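Local atomic coordinates of Exo-beta-1,4-mannosidase (Rhizomucor miehei, PDB entry 4LYP), a protein that probably releases mannose from the non-reducing ends of beta-1,4-linked mannosides as a family 5 beta-mannosidase, with transglycosylation activity as well. Residues R215-T218 and V219-K222; N312-M315 and H316-E320; T429-I432 and I433-N437. One frame throughout, in Å; residues are numbered along the deposited sequence.

Interaction 1 of 3, residues R215-T218 and V219-K222; sequences RRNT and VNGK
The side-chain oxygen OD1 of N217 is gripped by two successive backbone amides. V219 N lies 2.8 Å from OD1 of N217 and in its carbonyl plane, whereas N220 N, 3.1 Å from the same OD1, sits well above that plane. The N217 carboxamide turns forward over the bend because its CG lies anti to the backbone N (chi1 -171°). It stacks on the N220 amide, the planes 29° apart. N220 OD1 in turn accepts from K222 N at 3.1 Å, closing an Asx turn.

Backbone bonds tie the same loop together. N217 N donates to K222 O at 2.8 Å, and G221 N reaches N217 O, also at 2.8 Å, G221 having the positive phi of a left-handed conformation. Outside the bend, G221 CA rests over one face of the R216 guanidinium, toward its rim. N217 ND2 and N220 ND2 hydrogen-bond to D132 O and D136 OD1 of helix 125-140, and K222 NZ forms salt bridges with D139 and D227. The result is a tight reversal within the loop that leads from helix 197-213 to strand 230-234, built on Asx turns in which N217 OD1 and N220 OD1 each accept from the backbone N two residues on.

Interaction 2 of 3, residues N312-M315 and H316-E320; sequences NEYM and HDFLE
The rings of Y314 and F318, one helical turn apart, lie nearly parallel but slid so far that they barely overlap. Their centroids are 5.9 Å apart and their planes differ by 26°. They touch obliquely, Y314 CE1 meeting F318 CD1 at 3.9 Å, and the Y314 hydroxyl oxygen also lies beside that carbon. Both side chains leave the helix with CG anti to the backbone N, which sends the two rings out in the same sense.

A second i to i+4 pair flanks the first. The M315 chain bends at both chi2 and chi3, bringing SD to 3.8 Å from CG of L319, with the L319 methyl CD1 almost as near. Beneath these side chains runs regular alpha-helical bonding, an unbroken series of i+4 to i hydrogen bonds that starts with H316 N to N312 O at 2.9 Å and ends with L319 N to M315 O. On the exposed flank, H316 ND1 donates to D317 OD1 at 3.1 Å in an almost straight bond (172°). The carboxylate oxygen lies at the edge of the imidazole, in its plane, so the bond steadies the rotation of the ring.

Farther out, F318 and M315 pack on C292 of strand 288-292, M315 and L319 reach M335 of strand 333-338, and Y314 touches V294 and W297 in the loop beyond the first of these strands. N312 ND2 hydrogen-bonds to E366 OE2, and H316 O accepts from Q374 NE2, both partners on helix 362-380. Helix 308-329 thus lines the outside of two neighbouring parallel strands, as the connecting helix of a beta-alpha-beta unit does in a TIM barrel.

Interaction 3 of 3, residues T429-I432 and I433-N437; sequences TVQI and IKDYN
Q431 and D435 meet one turn apart on helix 429-448, the C-terminal helix of the TIM barrel, which follows the short strand 423-424. The backbone bonds are those of an alpha-helix: I433 N to T429 O at 3.0 Å, K434 N to V430 O at 2.9 Å, with D435 N to Q431 O and Y436 N to I432 O continuing the series.

Apolar contact falls on the buried side. CD1 of I433 comes to 4.1 Å from CG2 of T429, a loose touch, while I433 CG1 lies against the T429 carbonyl oxygen. Here I433 and V430 pack on V423 of the strand and on M91. Y436 also faces inward, its ring stacked on F372 of helix 362-380.

Polar contact is of two sorts. On the buried side, Y436 OH is hydrogen-bonded with S387 OG, and T429 OG1 with D365 OD1 of helix 362-380. On the exposed side, the Q431 chain bends at chi2 (68°) and folds its amide forward along the helix, so that NE2 donates to D435 OD1 at 2.7 Å. The acceptor lies in the glutamine amide plane, yet the nitrogen approaches from above the carboxylate, 41° out of its plane, and the bond is bent to 138°. K434, fully extended, passes the same amide. Two waters join the lysine to it: one accepts from K434 NZ at 3.1 Å and donates to Q431 OE1 at 2.7 Å, while the other accepts from Q431 NE2 at 3.0 Å and, weakly, from K434 NZ.

In the fold
All three contacts are local, but they sit in different parts of the barrel. Interaction 1 is a surface loop, its centre 23 Å from the chain centre, where irregular backbone is organised by asparagine side chains, while its charged side chains pair with residues outside the loop segment. Interactions 2 and 3 lie on partly buried helices, each with an apolar flank against the strands and a polar flank outward: a histidine-carboxylate bond in 312-320, an amide-carboxylate bond with bridging waters in 429-437. Both helices pack on helix 362-380, and the nearest atoms of the two contacts are about 8 Å apart. Interactions 1 and 2 stand on opposite sides of the chain centre, their centres about 42 Å apart.

Interaction 1 of 3, residues R215-T218 and V219-K222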
loop_
_atom_site.group_PDB
_atom_site.type_symbol
_atom_site.label_atom_id
_atom_site.label_comp_id
_atom_site.label_asym_id
_atom_site.label_seq_id
_atom_site.Cartn_x
_atom_site.Cartn_y
_atom_site.Cartn_z
ATOM N N ARG A 215 -20.157 -0.364 -3.086
ATOM C CA ARG A 215 -20.511 -0.512 -1.660
ATOM C C ARG A 215 -21.164 0.789 -1.173
ATOM O O ARG A 215 -20.622 1.873 -1.399
ATOM C CB ARG A 215 -19.172 -0.753 -0.894
ATOM C CG ARG A 215 -19.342 -0.741 0.669
ATOM C CD ARG A 215 -20.192 -1.921 1.170
ATOM N NE ARG A 215 -20.157 -1.897 2.632
ATOM C CZ ARG A 215 -20.591 -2.919 3.377
ATOM N NH1 ARG A 215 -21.083 -4.041 2.796
ATOM N NH2 ARG A 215 -20.477 -2.857 4.690
ATOM N N ARG A 216 -22.279 0.641 -0.459
ATOM C CA ARG A 216 -22.809 1.754 0.297
ATOM C C ARG A 216 -22.159 1.755 1.651
ATOM O O ARG A 216 -22.269 0.780 2.445
ATOM C CB ARG A 216 -24.354 1.632 0.396
ATOM C CG ARG A 216 -24.944 2.801 1.172
ATOM C CD ARG A 216 -26.453 2.606 1.229
ATOM N NE ARG A 216 -27.004 3.616 2.165
ATOM C CZ ARG A 216 -27.030 3.568 3.527
ATOM N NH1 ARG A 216 -26.609 2.489 4.242
ATOM N NH2 ARG A 216 -27.482 4.649 4.172
ATOM N N ASN A 217 -21.503 2.840 1.992
ATOM C CA ASN A 217 -20.884 2.982 3.322
ATOM C C ASN A 217 -21.980 2.950 4.354
ATOM O O ASN A 217 -22.856 3.848 4.357
ATOM C CB ASN A 217 -20.097 4.300 3.341
ATOM C CG ASN A 217 -19.244 4.424 4.576
ATOM O OD1 ASN A 217 -19.780 4.313 5.691
ATOM N ND2 ASN A 217 -17.936 4.628 4.410
ATOM N N THR A 218 -21.987 1.973 5.254
ATOM C CA THR A 218 -23.087 1.843 6.195
ATOM C C THR A 218 -23.065 2.936 7.271
ATOM O O THR A 218 -24.062 3.121 7.981
ATOM C CB THR A 218 -23.035 0.451 6.889
ATOM O OG1 THR A 218 -21.785 0.299 7.585
ATOM C CG2 THR A 218 -23.275 -0.692 5.924
ATOM N N VAL A 219 -21.913 3.597 7.433
ATOM C CA VAL A 219 -21.736 4.573 8.482
ATOM C C VAL A 219 -22.219 5.969 7.997
ATOM O O VAL A 219 -22.931 6.669 8.676
ATOM C CB VAL A 219 -20.272 4.580 8.922
ATOM C CG1 VAL A 219 -20.025 5.702 9.983
ATOM C CG2 VAL A 219 -19.883 3.205 9.470
ATOM N N ASN A 220 -21.768 6.372 6.781
ATOM C CA ASN A 220 -22.056 7.695 6.275
ATOM C C ASN A 220 -22.923 7.743 5.037
ATOM O O ASN A 220 -23.254 8.827 4.582
ATOM C CB ASN A 220 -20.765 8.513 6.106
ATOM C CG ASN A 220 -19.839 7.953 5.050
ATOM O OD1 ASN A 220 -20.254 7.451 4.008
ATOM N ND2 ASN A 220 -18.568 8.082 5.322
ATOM N N GLY A 221 -23.326 6.587 4.488
ATOM C CA GLY A 221 -24.278 6.483 3.386
ATOM C C GLY A 221 -23.696 6.699 2.018
ATOM O O GLY A 221 -24.423 6.514 1.039
ATOM N N LYS A 222 -22.430 7.098 1.879
ATOM C CA LYS A 222 -21.880 7.345 0.545
ATOM C C LYS A 222 -21.637 6.061 -0.216
ATOM O O LYS A 222 -21.100 5.081 0.359
ATOM C CB LYS A 222 -20.574 8.171 0.641
ATOM C CG LYS A 222 -20.820 9.573 1.129
ATOM C CD LYS A 222 -19.547 10.394 1.192
ATOM C CE LYS A 222 -18.718 10.085 2.461
ATOM N NZ LYS A 222 -17.368 10.808 2.425
#

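Interaction 2 of 3, residues N312-M315 and H316-E320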
loop_
_atom_site.group_PDB
_atom_site.type_symbol
_atom_site.label_atom_id
_atom_site.label_comp_id
_atom_site.label_asym_id
_atom_site.label_seq_id
_atom_site.Cartn_x
_atom_site.Cartn_y
_atom_site.Cartn_z
ATOM N N ASN A 312 21.420 4.547 1.283
ATOM C CA ASN A 312 21.055 5.926 0.994
ATOM C C ASN A 312 21.355 6.263 -0.463
ATOM O O ASN A 312 20.551 6.922 -1.124
ATOM C CB ASN A 312 21.816 6.934 1.892
ATOM C CG ASN A 312 21.378 6.900 3.326
ATOM O OD1 ASN A 312 20.185 6.709 3.603
ATOM N ND2 ASN A 312 22.290 7.189 4.240
ATOM N N GLU A 313 22.494 5.797 -0.989
ATOM C CA GLU A 313 22.803 6.120 -2.391
ATOM C C GLU A 313 21.842 5.406 -3.325
ATOM O O GLU A 313 21.404 5.987 -4.344
ATOM C CB GLU A 313 24.205 5.633 -2.648
ATOM C CG GLU A 313 25.220 6.493 -1.870
ATOM C CD GLU A 313 26.589 5.917 -1.827
ATOM O OE1 GLU A 313 26.883 4.931 -2.491
ATOM O OE2 GLU A 313 27.428 6.553 -1.154
ATOM N N TYR A 314 21.441 4.167 -3.004
ATOM C CA TYR A 314 20.485 3.438 -3.830
ATOM C C TYR A 314 19.158 4.197 -3.864
ATOM O O TYR A 314 18.587 4.404 -4.924
ATOM C CB TYR A 314 20.284 2.021 -3.317
ATOM C CG TYR A 314 19.365 1.245 -4.224
ATOM C CD1 TYR A 314 17.971 1.297 -4.068
ATOM C CD2 TYR A 314 19.894 0.482 -5.261
ATOM C CE1 TYR A 314 17.112 0.662 -4.926
ATOM C CE2 TYR A 314 19.033 -0.206 -6.111
ATOM C CZ TYR A 314 17.612 -0.069 -5.925
ATOM O OH TYR A 314 16.783 -0.699 -6.804
ATOM N N MET A 315 18.657 4.605 -2.710
ATOM C CA MET A 315 17.401 5.378 -2.617
ATOM C C MET A 315 17.531 6.651 -3.433
ATOM O O MET A 315 16.613 7.012 -4.166
ATOM C CB MET A 315 17.077 5.659 -1.158
ATOM C CG MET A 315 15.966 6.706 -0.986
ATOM S SD MET A 315 14.317 6.145 -1.628
ATOM C CE MET A 315 13.733 5.148 -0.235
ATOM N N HIS A 316 18.634 7.376 -3.305
ATOM C CA HIS A 316 18.788 8.574 -4.070
ATOM C C HIS A 316 18.661 8.332 -5.578
ATOM O O HIS A 316 17.948 9.080 -6.285
ATOM C CB HIS A 316 20.199 9.162 -3.778
ATOM C CG HIS A 316 20.497 10.360 -4.572
ATOM N ND1 HIS A 316 21.035 10.304 -5.823
ATOM C CD2 HIS A 316 20.260 11.679 -4.283
ATOM C CE1 HIS A 316 21.199 11.571 -6.291
ATOM N NE2 HIS A 316 20.674 12.412 -5.370
ATOM N N ASP A 317 19.388 7.314 -6.060
ATOM C CA ASP A 317 19.374 7.055 -7.500
ATOM C C ASP A 317 18.013 6.502 -7.936
ATOM O O ASP A 317 17.627 6.748 -9.075
ATOM C CB ASP A 317 20.521 6.066 -7.874
ATOM C CG ASP A 317 21.929 6.648 -7.647
ATOM O OD1 ASP A 317 22.036 7.828 -7.353
ATOM O OD2 ASP A 317 22.845 5.833 -7.710
ATOM N N PHE A 318 17.315 5.764 -7.083
ATOM C CA PHE A 318 15.997 5.202 -7.375
ATOM C C PHE A 318 14.990 6.347 -7.556
ATOM O O PHE A 318 14.236 6.390 -8.505
ATOM C CB PHE A 318 15.622 4.312 -6.204
ATOM C CG PHE A 318 14.349 3.533 -6.425
ATOM C CD1 PHE A 318 14.375 2.315 -7.079
ATOM C CD2 PHE A 318 13.149 3.995 -5.923
ATOM C CE1 PHE A 318 13.217 1.544 -7.248
ATOM C CE2 PHE A 318 12.006 3.233 -6.097
ATOM C CZ PHE A 318 12.024 2.029 -6.759
ATOM N N LEU A 319 15.010 7.338 -6.653
ATOM C CA LEU A 319 14.088 8.460 -6.787
ATOM C C LEU A 319 14.372 9.241 -8.062
ATOM O O LEU A 319 13.433 9.624 -8.783
ATOM C CB LEU A 319 14.202 9.393 -5.545
ATOM C CG LEU A 319 13.598 8.800 -4.298
ATOM C CD1 LEU A 319 13.958 9.725 -3.099
ATOM C CD2 LEU A 319 12.097 8.720 -4.370
ATOM N N GLU A 320 15.671 9.505 -8.356
ATOM C CA GLU A 320 16.048 10.260 -9.547
ATOM C C GLU A 320 15.552 9.556 -10.811
ATOM O O GLU A 320 14.962 10.139 -11.726
ATOM C CB GLU A 320 17.594 10.322 -9.571
ATOM C CG GLU A 320 18.303 9.827 -10.820
ATOM C CD GLU A 320 19.634 9.026 -10.573
ATOM O OE1 GLU A 320 20.689 9.656 -10.043
ATOM O OE2 GLU A 320 19.596 7.769 -10.993
#

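Interaction 3 of 3, residues T429-I432 and I433-N437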
loop_
_atom_site.group_PDB
_atom_site.type_symbol
_atom_site.label_atom_id
_atom_site.label_comp_id
_atom_site.label_asym_id
_atom_site.label_seq_id
_atom_site.Cartn_x
_atom_site.Cartn_y
_atom_site.Cartn_z
ATOM N N THR A 429 11.080 7.811 14.727
ATOM C CA THR A 429 10.789 8.130 13.334
ATOM C C THR A 429 9.583 9.001 13.177
ATOM O O THR A 429 9.478 9.725 12.148
ATOM C CB THR A 429 10.532 6.815 12.578
ATOM O OG1 THR A 429 11.355 5.765 13.123
ATOM C CG2 THR A 429 10.795 6.980 11.076
ATOM N N VAL A 430 8.654 9.010 14.151
ATOM C CA VAL A 430 7.446 9.793 14.028
ATOM C C VAL A 430 7.758 11.291 13.819
ATOM O O VAL A 430 7.140 11.918 12.966
ATOM C CB VAL A 430 6.535 9.555 15.218
ATOM C CG1 VAL A 430 5.341 10.552 15.244
ATOM C CG2 VAL A 430 6.029 8.111 15.202
ATOM N N GLN A 431 8.722 11.837 14.561
ATOM C CA GLN A 431 8.995 13.282 14.458
ATOM C C GLN A 431 9.551 13.581 13.042
ATOM O O GLN A 431 9.270 14.645 12.466
ATOM C CB GLN A 431 9.964 13.746 15.522
ATOM C CG GLN A 431 10.246 15.253 15.464
ATOM C CD GLN A 431 9.046 16.076 15.829
ATOM O OE1 GLN A 431 8.470 15.829 16.885
ATOM N NE2 GLN A 431 8.630 17.059 14.972
ATOM N N ILE A 432 10.359 12.669 12.490
ATOM C CA ILE A 432 10.888 12.855 11.174
ATOM C C ILE A 432 9.792 12.845 10.103
ATOM O O ILE A 432 9.777 13.641 9.141
ATOM C CB ILE A 432 11.941 11.776 10.917
ATOM C CG1 ILE A 432 13.182 12.103 11.843
ATOM C CG2 ILE A 432 12.361 11.711 9.442
ATOM C CD1 ILE A 432 14.094 10.932 11.954
ATOM N N ILE A 433 8.821 11.946 10.251
ATOM C CA ILE A 433 7.646 11.904 9.388
ATOM C C ILE A 433 6.844 13.182 9.514
ATOM O O ILE A 433 6.418 13.795 8.504
ATOM C CB ILE A 433 6.811 10.661 9.698
ATOM C CG1 ILE A 433 7.587 9.391 9.362
ATOM C CG2 ILE A 433 5.475 10.731 8.960
ATOM C CD1 ILE A 433 7.051 8.167 10.065
ATOM N N LYS A 434 6.620 13.655 10.743
ATOM C CA LYS A 434 5.849 14.882 10.981
ATOM C C LYS A 434 6.538 16.066 10.311
ATOM O O LYS A 434 5.840 16.874 9.643
ATOM C CB LYS A 434 5.681 15.064 12.489
ATOM C CG LYS A 434 4.873 16.308 12.847
ATOM C CD LYS A 434 4.773 16.480 14.364
ATOM C CE LYS A 434 3.938 17.761 14.727
ATOM N NZ LYS A 434 3.851 17.788 16.209
ATOM N N ASP A 435 7.842 16.164 10.448
ATOM C CA ASP A 435 8.540 17.274 9.856
ATOM C C ASP A 435 8.530 17.230 8.345
ATOM O O ASP A 435 8.340 18.245 7.671
ATOM C CB ASP A 435 9.971 17.309 10.430
ATOM C CG ASP A 435 9.980 17.806 12.013
ATOM O OD1 ASP A 435 8.915 18.252 12.526
ATOM O OD2 ASP A 435 10.994 17.687 12.641
ATOM N N TYR A 436 8.639 16.020 7.757
ATOM C CA TYR A 436 8.495 15.856 6.341
ATOM C C TYR A 436 7.137 16.311 5.812
ATOM O O TYR A 436 7.017 17.039 4.838
ATOM C CB TYR A 436 8.723 14.381 5.937
ATOM C CG TYR A 436 8.185 14.039 4.540
ATOM C CD1 TYR A 436 8.776 14.548 3.396
ATOM C CD2 TYR A 436 7.167 13.120 4.420
ATOM C CE1 TYR A 436 8.369 14.121 2.165
ATOM C CE2 TYR A 436 6.735 12.710 3.190
ATOM C CZ TYR A 436 7.393 13.178 2.048
ATOM O OH TYR A 436 7.008 12.733 0.779
ATOM N N ASN A 437 6.086 15.866 6.514
ATOM C CA ASN A 437 4.750 16.232 6.085
ATOM C C ASN A 437 4.579 17.744 6.151
ATOM O O ASN A 437 3.952 18.330 5.249
ATOM C CB ASN A 437 3.715 15.472 6.901
ATOM C CG ASN A 437 3.681 13.994 6.571
ATOM O OD1 ASN A 437 3.974 13.579 5.465
ATOM N ND2 ASN A 437 3.270 13.180 7.555
HETATM O O HOH W 1 5.968 16.180 17.784
HETATM O O HOH W 2 6.750 19.214 15.807
#